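Local structure of insulinase family protease (Yersinia pestis, 3GO9) at residues 16-20 against 280-286; 138-144 against 199-203; 167-173 against 184-188. The protein is a predicted protease of the insulinase family (peptidase family M16), whose active members are zinc metallopeptidases; its own activity is inferred. All coordinates share one frame; numbering follows the deposited sequence. Where two conformers were deposited one is given.

Interaction 1 (16-20 against 280-286)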
loop_
_atom_site.group_PDB
_atom_site.type_symbol
_atom_site.label_atom_id
_atom_site.label_comp_id
_atom_site.label_asym_id
_atom_site.label_seq_id
_atom_site.Cartn_x
_atom_site.Cartn_y
_atom_site.Cartn_z
ATOM N N GLN A 16 -8.527 -30.347 -12.352
ATOM C CA GLN A 16 -8.961 -28.963 -12.230
ATOM C C GLN A 16 -8.718 -28.392 -10.809
ATOM O O GLN A 16 -8.583 -29.118 -9.825
ATOM C CB GLN A 16 -10.445 -28.848 -12.670
ATOM C CG GLN A 16 -10.652 -29.291 -14.142
ATOM C CD GLN A 16 -10.333 -28.205 -15.209
ATOM O OE1 GLN A 16 -10.341 -28.486 -16.433
ATOM N NE2 GLN A 16 -10.065 -26.975 -14.752
ATOM N N ALA A 17 -8.590 -27.085 -10.730
ATOM C CA ALA A 17 -8.577 -26.399 -9.440
ATOM C C ALA A 17 -9.900 -25.685 -9.191
ATOM O O ALA A 17 -10.608 -25.291 -10.108
ATOM C CB ALA A 17 -7.428 -25.441 -9.401
ATOM N N GLU A 18 -10.267 -25.521 -7.921
ATOM C CA GLU A 18 -11.458 -24.801 -7.581
ATOM C C GLU A 18 -11.292 -23.314 -7.930
ATOM O O GLU A 18 -10.151 -22.811 -7.969
ATOM C CB GLU A 18 -11.743 -24.914 -6.082
ATOM C CG GLU A 18 -10.664 -24.323 -5.220
ATOM C CD GLU A 18 -10.626 -24.935 -3.851
ATOM O OE1 GLU A 18 -11.290 -24.388 -2.939
ATOM O OE2 GLU A 18 -9.966 -25.976 -3.696
ATOM N N ALA A 19 -12.429 -22.645 -8.110
ATOM C CA ALA A 19 -12.493 -21.217 -8.260
ATOM C C ALA A 19 -12.069 -20.548 -6.925
ATOM O O ALA A 19 -12.513 -20.970 -5.861
ATOM C CB ALA A 19 -13.861 -20.759 -8.604
ATOM N N LEU A 20 -11.277 -19.489 -7.002
ATOM C CA LEU A 20 -11.054 -18.681 -5.801
ATOM C C LEU A 20 -12.350 -18.006 -5.358
ATOM O O LEU A 20 -13.132 -17.553 -6.200
ATOM C CB LEU A 20 -9.984 -17.605 -6.030
ATOM C CG LEU A 20 -8.609 -18.125 -6.399
ATOM C CD1 LEU A 20 -7.696 -16.908 -6.680
ATOM C CD2 LEU A 20 -8.031 -19.018 -5.302
ATOM N N ILE A 280 -3.586 -11.942 -9.294
ATOM C CA ILE A 280 -3.776 -13.368 -9.191
ATOM C C ILE A 280 -5.264 -13.719 -9.497
ATOM O O ILE A 280 -6.110 -13.340 -8.734
ATOM C CB ILE A 280 -3.419 -13.779 -7.784
ATOM C CG1 ILE A 280 -1.912 -13.574 -7.567
ATOM C CG2 ILE A 280 -3.800 -15.250 -7.529
ATOM C CD1 ILE A 280 -1.518 -13.347 -6.151
ATOM N N GLN A 281 -5.512 -14.454 -10.572
ATOM C CA GLN A 281 -6.893 -14.707 -11.099
ATOM C C GLN A 281 -7.421 -16.038 -10.653
ATOM O O GLN A 281 -8.635 -16.294 -10.705
ATOM C CB GLN A 281 -6.885 -14.769 -12.624
ATOM C CG GLN A 281 -6.664 -13.468 -13.371
ATOM C CD GLN A 281 -7.567 -12.409 -12.849
ATOM O OE1 GLN A 281 -8.688 -12.199 -13.357
ATOM N NE2 GLN A 281 -7.132 -11.782 -11.769
ATOM N N ASP A 282 -6.522 -16.935 -10.314
ATOM C CA ASP A 282 -6.906 -18.303 -10.117
ATOM C C ASP A 282 -5.906 -18.987 -9.219
ATOM O O ASP A 282 -4.900 -18.376 -8.787
ATOM C CB ASP A 282 -7.069 -19.036 -11.475
ATOM C CG ASP A 282 -5.797 -19.075 -12.299
ATOM O OD1 ASP A 282 -4.716 -19.194 -11.712
ATOM O OD2 ASP A 282 -5.880 -19.054 -13.560
ATOM N N SER A 283 -6.245 -20.216 -8.862
ATOM C CA SER A 283 -5.511 -20.980 -7.862
ATOM C C SER A 283 -4.074 -21.264 -8.316
ATOM O O SER A 283 -3.151 -21.300 -7.492
ATOM C CB SER A 283 -6.244 -22.287 -7.545
ATOM O OG SER A 283 -5.564 -23.030 -6.528
HETATM N N MSE A 284 -3.898 -21.464 -9.615
HETATM C CA MSE A 284 -2.576 -21.795 -10.164
HETATM C C MSE A 284 -1.652 -20.599 -10.023
HETATM O O MSE A 284 -0.467 -20.759 -9.624
HETATM C CB MSE A 284 -2.706 -22.237 -11.632
HETATM C CG MSE A 284 -3.615 -23.458 -11.793
HETATM SE SE MSE A 284 -5.569 -23.072 -11.905
HETATM C CE MSE A 284 -5.609 -22.327 -13.724
ATOM N N ALA A 285 -2.180 -19.414 -10.330
ATOM C CA ALA A 285 -1.451 -18.155 -10.181
ATOM C C ALA A 285 -1.158 -17.940 -8.723
ATOM O O ALA A 285 -0.103 -17.402 -8.357
ATOM C CB ALA A 285 -2.239 -16.975 -10.705
ATOM N N LEU A 286 -2.115 -18.314 -7.865
ATOM C CA LEU A 286 -1.884 -18.140 -6.429
ATOM C C LEU A 286 -0.672 -18.979 -5.967
ATOM O O LEU A 286 0.197 -18.490 -5.221
ATOM C CB LEU A 286 -3.151 -18.528 -5.629
ATOM C CG LEU A 286 -3.019 -18.367 -4.120
ATOM C CD1 LEU A 286 -2.634 -16.937 -3.621
ATOM C CD2 LEU A 286 -4.354 -18.783 -3.437
HETATM O O HOH W 1 -8.725 -21.437 -9.747
HETATM O O HOH W 2 -10.441 -18.674 -9.607
#
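Leu20 supplies most of the apolar contact, resting on the first turn of helix 283-309. Its CG is anti to its own carbonyl carbon (chi1 -61°), which sends the two methyls toward the helix start. CD1 lies 3.7 Å from the backbone C of Asp282, at the N-cap. CD2 points further along the same turn and meets Leu286 CD2 at 4.1 Å, the two leucines crossing at a slant. Ala17 adds a smaller patch: its CB sits 3.8 Å from Ser283 CB. Leu414 of helix 408-421 packs on Leu20, Ser283 and Leu286.

The polar contacts across the pair run through water. One water donates a hydrogen bond to Glu18 O and accepts from Ser283 N at 2.9 Å. A second accepts from Leu20 N and donates to Gln281 O.

Asp282 OD1 caps Ala285 N at 2.9 Å, nearly straight at 167°. Glu18 OE1 forms a salt bridge with Lys413 and accepts a hydrogen bond from Gln410.

The chain leading to strand 26-30 of the seven-stranded sheet is thus joined by methyl packing and water bridges to the helix after strand 267-276 of the five-stranded sheet, while Glu18 and Ala19 make direct polar bonds to helix 408-421.

Interaction 2 (138-144 against 199-203)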
loop_
_atom_site.group_PDB
_atom_site.type_symbol
_atom_site.label_atom_id
_atom_site.label_comp_id
_atom_site.label_asym_id
_atom_site.label_seq_id
_atom_site.Cartn_x
_atom_site.Cartn_y
_atom_site.Cartn_z
ATOM N N THR A 138 -18.739 16.230 2.502
ATOM C CA THR A 138 -17.543 16.352 1.717
ATOM C C THR A 138 -17.768 15.840 0.271
ATOM O O THR A 138 -17.323 16.471 -0.710
ATOM C CB THR A 138 -16.441 15.543 2.389
ATOM O OG1 THR A 138 -16.161 16.091 3.691
ATOM C CG2 THR A 138 -15.176 15.566 1.597
ATOM N N ALA A 139 -18.483 14.727 0.175
ATOM C CA ALA A 139 -18.682 14.015 -1.113
ATOM C C ALA A 139 -19.518 14.823 -2.058
ATOM O O ALA A 139 -19.268 14.799 -3.291
ATOM C CB ALA A 139 -19.341 12.681 -0.903
ATOM N N GLY A 140 -20.511 15.522 -1.539
ATOM C CA GLY A 140 -21.480 16.229 -2.393
ATOM C C GLY A 140 -21.802 17.668 -2.126
ATOM O O GLY A 140 -22.510 18.267 -2.947
ATOM N N ASN A 141 -21.345 18.233 -1.006
ATOM C CA ASN A 141 -21.693 19.625 -0.668
ATOM C C ASN A 141 -20.515 20.350 -0.017
ATOM O O ASN A 141 -20.668 21.138 0.901
ATOM C CB ASN A 141 -22.910 19.660 0.252
ATOM C CG ASN A 141 -23.571 21.041 0.334
ATOM O OD1 ASN A 141 -23.493 21.841 -0.572
ATOM N ND2 ASN A 141 -24.185 21.331 1.483
ATOM N N LEU A 142 -19.347 20.108 -0.553
ATOM C CA LEU A 142 -18.090 20.678 -0.000
ATOM C C LEU A 142 -18.177 22.207 0.047
ATOM O O LEU A 142 -18.691 22.828 -0.882
ATOM C CB LEU A 142 -16.896 20.224 -0.843
ATOM C CG LEU A 142 -15.525 20.652 -0.327
ATOM C CD1 LEU A 142 -15.234 19.943 0.977
ATOM C CD2 LEU A 142 -14.401 20.354 -1.378
ATOM N N ALA A 143 -17.704 22.800 1.149
ATOM C CA ALA A 143 -17.809 24.226 1.378
ATOM C C ALA A 143 -16.662 24.933 0.666
ATOM O O ALA A 143 -15.594 25.100 1.210
ATOM C CB ALA A 143 -17.821 24.545 2.923
ATOM N N VAL A 144 -16.878 25.290 -0.591
ATOM C CA VAL A 144 -15.840 25.877 -1.415
ATOM C C VAL A 144 -16.257 27.334 -1.643
ATOM O O VAL A 144 -17.190 27.622 -2.374
ATOM C CB VAL A 144 -15.705 25.137 -2.775
ATOM C CG1 VAL A 144 -14.521 25.733 -3.580
ATOM C CG2 VAL A 144 -15.527 23.620 -2.561
ATOM N N LEU A 199 -12.063 26.100 -9.005
ATOM C CA LEU A 199 -11.937 25.049 -7.985
ATOM C C LEU A 199 -13.262 24.302 -7.790
ATOM O O LEU A 199 -13.268 23.080 -7.644
ATOM C CB LEU A 199 -11.395 25.665 -6.709
ATOM C CG LEU A 199 -11.198 24.736 -5.514
ATOM C CD1 LEU A 199 -10.221 23.583 -5.767
ATOM C CD2 LEU A 199 -10.773 25.499 -4.296
ATOM N N LYS A 200 -14.376 25.035 -7.729
ATOM C CA LYS A 200 -15.678 24.402 -7.515
ATOM C C LYS A 200 -16.010 23.528 -8.737
ATOM O O LYS A 200 -16.545 22.462 -8.605
ATOM C CB LYS A 200 -16.769 25.465 -7.380
ATOM C CG LYS A 200 -16.693 26.342 -6.177
ATOM C CD LYS A 200 -17.915 27.349 -6.211
ATOM C CE LYS A 200 -17.630 28.664 -5.487
ATOM N NZ LYS A 200 -18.839 29.299 -4.934
ATOM N N GLN A 201 -15.682 24.007 -9.920
ATOM C CA GLN A 201 -15.951 23.262 -11.136
ATOM C C GLN A 201 -15.155 21.962 -11.156
ATOM O O GLN A 201 -15.683 20.887 -11.500
ATOM C CB GLN A 201 -15.611 24.119 -12.348
ATOM C CG GLN A 201 -16.608 25.239 -12.496
ATOM C CD GLN A 201 -16.362 26.081 -13.740
ATOM O OE1 GLN A 201 -15.236 26.537 -14.005
ATOM N NE2 GLN A 201 -17.429 26.298 -14.511
ATOM N N PHE A 202 -13.907 22.034 -10.704
ATOM C CA PHE A 202 -13.052 20.839 -10.597
ATOM C C PHE A 202 -13.664 19.839 -9.647
ATOM O O PHE A 202 -13.752 18.660 -9.929
ATOM C CB PHE A 202 -11.639 21.234 -10.143
ATOM C CG PHE A 202 -10.714 20.094 -9.912
ATOM C CD1 PHE A 202 -9.896 19.583 -10.924
ATOM C CD2 PHE A 202 -10.555 19.571 -8.667
ATOM C CE1 PHE A 202 -9.033 18.545 -10.678
ATOM C CE2 PHE A 202 -9.713 18.523 -8.429
ATOM C CZ PHE A 202 -8.925 18.018 -9.425
ATOM N N TYR A 203 -14.079 20.321 -8.483
ATOM C CA TYR A 203 -14.725 19.472 -7.496
ATOM C C TYR A 203 -15.944 18.772 -8.048
ATOM O O TYR A 203 -16.112 17.549 -7.878
ATOM C CB TYR A 203 -15.141 20.324 -6.332
ATOM C CG TYR A 203 -16.063 19.667 -5.345
ATOM C CD1 TYR A 203 -15.624 18.651 -4.560
ATOM C CD2 TYR A 203 -17.345 20.131 -5.174
ATOM C CE1 TYR A 203 -16.449 18.001 -3.656
ATOM C CE2 TYR A 203 -18.195 19.540 -4.253
ATOM C CZ TYR A 203 -17.740 18.474 -3.478
ATOM O OH TYR A 203 -18.612 17.906 -2.557
HETATM O O HOH W 3 -20.373 27.350 -3.529
#
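The hydroxyl of Tyr203 sits in the bend that ends helix 125-140 and bonds to the backbone on two sides of it. It donates to Thr138 O at 2.7 Å and accepts from Leu142 N at 3.1 Å. The first bond reaches the carbonyl oxygen from above its plane, 47° out of it. The second is fairly straight, with an N-H...O angle of 157°. Gly140 N and Asn141 N are also close to the hydroxyl, but their angles are too poor for bonding. Tyr203 CG stands anti to the backbone N (chi1 168°), and the ring reaches from helix 196-206 to this bend.

Leu142 covers one face of the ring. Its CB is 3.3 Å from Tyr203 CZ. CD2 makes a CH-pi contact, 4.1 Å from the ring centroid and offset toward the rim.

The contact is a helix C-terminus tied to a later helix chiefly through the Tyr203 side chain. Asn141 is the first residue to leave helical geometry, and Ala143 centres an inverse gamma turn that carries the chain on to Val144. Helix 70-80 packs here too: Leu74 touches both Leu142 and Leu199.

The side chains of Val144 and Lys200 pass each other in opposite directions. Val144 CG1 lies 3.4 Å from Lys200 CG, tighter than usual for two carbons. The same methyl meets Leu199 CD2 at 3.8 Å. Beyond CG the lysine chain is extended and passes Val144 O. A water accepts from Lys200 NZ and donates weakly to Val144 O.

Interaction 3 (167-173 against 184-188)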
loop_
_atom_site.group_PDB
_atom_site.type_symbol
_atom_site.label_atom_id
_atom_site.label_comp_id
_atom_site.label_asym_id
_atom_site.label_seq_id
_atom_site.Cartn_x
_atom_site.Cartn_y
_atom_site.Cartn_z
ATOM N N ILE A 167 7.009 12.914 -1.177
ATOM C CA ILE A 167 7.152 12.994 -2.663
ATOM C C ILE A 167 8.517 13.503 -3.017
ATOM O O ILE A 167 8.994 13.289 -4.126
ATOM C CB ILE A 167 6.058 13.933 -3.196
ATOM C CG1 ILE A 167 4.653 13.361 -2.884
ATOM C CG2 ILE A 167 6.194 14.174 -4.653
ATOM C CD1 ILE A 167 4.260 12.036 -3.512
ATOM N N GLN A 168 9.141 14.204 -2.062
ATOM C CA GLN A 168 10.431 14.877 -2.258
ATOM C C GLN A 168 11.680 13.970 -2.087
ATOM O O GLN A 168 12.795 14.400 -2.300
ATOM C CB GLN A 168 10.533 16.095 -1.298
ATOM C CG GLN A 168 9.232 16.898 -1.056
ATOM C CD GLN A 168 8.664 17.457 -2.326
ATOM O OE1 GLN A 168 9.405 17.710 -3.258
ATOM N NE2 GLN A 168 7.333 17.632 -2.377
ATOM N N GLU A 169 11.487 12.756 -1.631
ATOM C CA GLU A 169 12.572 11.772 -1.491
ATOM C C GLU A 169 13.367 11.690 -2.801
ATOM O O GLU A 169 12.770 11.448 -3.827
ATOM C CB GLU A 169 11.959 10.396 -1.273
ATOM C CG GLU A 169 12.096 9.784 0.061
ATOM C CD GLU A 169 12.293 8.297 -0.087
ATOM O OE1 GLU A 169 11.345 7.611 -0.539
ATOM O OE2 GLU A 169 13.416 7.827 0.208
ATOM N N PRO A 170 14.719 11.856 -2.767
ATOM C CA PRO A 170 15.432 11.626 -4.042
ATOM C C PRO A 170 15.197 10.255 -4.716
ATOM O O PRO A 170 15.147 10.167 -5.961
ATOM C CB PRO A 170 16.901 11.761 -3.641
ATOM C CG PRO A 170 16.855 12.807 -2.521
ATOM C CD PRO A 170 15.577 12.545 -1.777
ATOM N N TRP A 171 14.987 9.222 -3.928
ATOM C CA TRP A 171 14.561 7.936 -4.482
ATOM C C TRP A 171 13.267 8.047 -5.321
ATOM O O TRP A 171 13.153 7.490 -6.411
ATOM C CB TRP A 171 14.362 6.887 -3.406
ATOM C CG TRP A 171 13.577 5.736 -3.846
ATOM C CD1 TRP A 171 12.314 5.451 -3.466
ATOM C CD2 TRP A 171 13.932 4.733 -4.832
ATOM N NE1 TRP A 171 11.859 4.349 -4.117
ATOM C CE2 TRP A 171 12.830 3.869 -4.946
ATOM C CE3 TRP A 171 15.057 4.494 -5.618
ATOM C CZ2 TRP A 171 12.813 2.777 -5.809
ATOM C CZ3 TRP A 171 15.054 3.364 -6.491
ATOM C CH2 TRP A 171 13.923 2.532 -6.568
ATOM N N TRP A 172 12.256 8.708 -4.767
ATOM C CA TRP A 172 11.027 8.877 -5.507
ATOM C C TRP A 172 11.201 9.695 -6.780
ATOM O O TRP A 172 10.680 9.279 -7.827
ATOM C CB TRP A 172 9.905 9.412 -4.580
ATOM C CG TRP A 172 8.559 9.383 -5.263
ATOM C CD1 TRP A 172 7.771 10.447 -5.534
ATOM C CD2 TRP A 172 7.861 8.218 -5.757
ATOM N NE1 TRP A 172 6.621 10.030 -6.187
ATOM C CE2 TRP A 172 6.649 8.670 -6.330
ATOM C CE3 TRP A 172 8.133 6.855 -5.770
ATOM C CZ2 TRP A 172 5.745 7.807 -6.918
ATOM C CZ3 TRP A 172 7.201 5.991 -6.340
ATOM C CH2 TRP A 172 6.045 6.470 -6.917
ATOM N N ARG A 173 11.975 10.763 -6.711
ATOM C CA ARG A 173 12.324 11.582 -7.881
ATOM C C ARG A 173 12.986 10.738 -8.945
ATOM O O ARG A 173 12.622 10.810 -10.120
ATOM C CB ARG A 173 13.221 12.774 -7.535
ATOM C CG ARG A 173 12.571 13.794 -6.644
ATOM C CD ARG A 173 11.253 14.268 -7.207
ATOM N NE ARG A 173 10.661 15.289 -6.366
ATOM C CZ ARG A 173 9.424 15.739 -6.499
ATOM N NH1 ARG A 173 8.631 15.271 -7.473
ATOM N NH2 ARG A 173 8.990 16.686 -5.653
ATOM N N HIS A 184 2.931 16.095 -11.753
ATOM C CA HIS A 184 1.728 15.900 -10.966
ATOM C C HIS A 184 1.987 15.574 -9.509
ATOM O O HIS A 184 1.254 14.763 -8.907
ATOM C CB HIS A 184 0.889 14.798 -11.584
ATOM C CG HIS A 184 0.359 15.157 -12.936
ATOM N ND1 HIS A 184 -0.681 16.047 -13.091
ATOM C CD2 HIS A 184 0.716 14.774 -14.177
ATOM C CE1 HIS A 184 -0.938 16.205 -14.379
ATOM N NE2 HIS A 184 -0.115 15.430 -15.056
ATOM N N ASP A 185 3.003 16.179 -8.894
ATOM C CA ASP A 185 3.203 16.043 -7.439
ATOM C C ASP A 185 1.906 16.295 -6.673
ATOM O O ASP A 185 1.281 17.369 -6.811
ATOM C CB ASP A 185 4.191 17.055 -6.900
ATOM C CG ASP A 185 5.569 16.828 -7.304
ATOM O OD1 ASP A 185 5.870 15.956 -8.174
ATOM O OD2 ASP A 185 6.387 17.578 -6.690
ATOM N N PRO A 186 1.483 15.337 -5.845
ATOM C CA PRO A 186 0.142 15.383 -5.226
ATOM C C PRO A 186 -0.012 16.367 -4.067
ATOM O O PRO A 186 -1.143 16.621 -3.646
ATOM C CB PRO A 186 -0.105 13.937 -4.781
ATOM C CG PRO A 186 1.208 13.265 -4.821
ATOM C CD PRO A 186 2.124 14.022 -5.749
ATOM N N GLY A 187 1.081 16.882 -3.538
ATOM C CA GLY A 187 0.957 17.806 -2.393
ATOM C C GLY A 187 1.392 19.221 -2.748
ATOM O O GLY A 187 1.729 19.979 -1.808
ATOM N N GLN A 188 1.379 19.573 -4.038
ATOM C CA GLN A 188 1.873 20.905 -4.529
ATOM C C GLN A 188 0.939 21.973 -4.000
ATOM O O GLN A 188 -0.248 21.793 -4.019
ATOM C CB GLN A 188 1.845 21.038 -6.073
ATOM C CG GLN A 188 2.592 19.999 -6.872
ATOM C CD GLN A 188 2.428 20.047 -8.446
ATOM O OE1 GLN A 188 3.161 20.795 -9.093
ATOM N NE2 GLN A 188 1.500 19.213 -9.053
HETATM O O HOH W 4 5.663 18.824 -4.508
#
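Arg173, in the first turn of helix 170-175, forms an end-on bidentate salt bridge with Asp185, which opens a type I beta turn running to Gln188. The bridge links a helix start to the loop that leads toward helix 196-206. From CB, the arginine chain places CG anti to the carbonyl carbon (chi1 -65°). The chain then bends about the CB-CG bond, folding back toward Ile167 and Gln168. NE and CZ follow in an extended line. The flat group lies over the Ile167 carbonyl, whose O is 3.4 Å above the guanidinium plane, close to its centre. At the tip, NH1 donates to Asp185 OD1 at 2.9 Å, with an angle of 164°. NH2 donates to Asp185 OD2, also at 2.9 Å. Both carboxylate oxygens are met on their syn sides, and the two planes are 25° apart. Arg173 NH2 also donates to Gln168 OE1 at 2.6 Å, though this short bond is bent, and reaches the oxygen from above its carbonyl plane. These bonds to both terminal nitrogens fix the rotation of the guanidinium. The positive group probably helps to keep the carboxylate ionised.

Apolar contact lies beside the bridge. Ile167 CD1 presses on Pro186 CG at 3.5 Å. Ile167 CG2 touches the carboxyl carbon of Asp185. Tyr111 also packs on Pro186. Gln188 NE2 bonds to Asp185 O within the turn.

Gln168 also reaches the aspartate through water: the water accepts from Gln168 NE2 at 3.0 Å and donates to Asp185 OD2 at 2.6 Å.

How the interactions relate
Interactions 2 and 3 are the closer pair, with centres about 25 Å apart and nearest atoms about 9 Å apart. Their helices 170-175 and 196-206 are consecutive in the chain. Both segments of interaction 3 fall between the two segments of interaction 2. Interaction 1 spans both: 16-20 precedes them and 280-286 follows. Its centre is about 43 Å from that of interaction 2 and 37 Å from that of interaction 3, which lies across the chain's centre from it. None of the three touches another. Interaction 1 is a long-range tie, linking the approach to the seven-stranded sheet with helix 283-309, after strand 267-276 of the five-stranded sheet. Interactions 2 and 3 join parts of the 125-206 region.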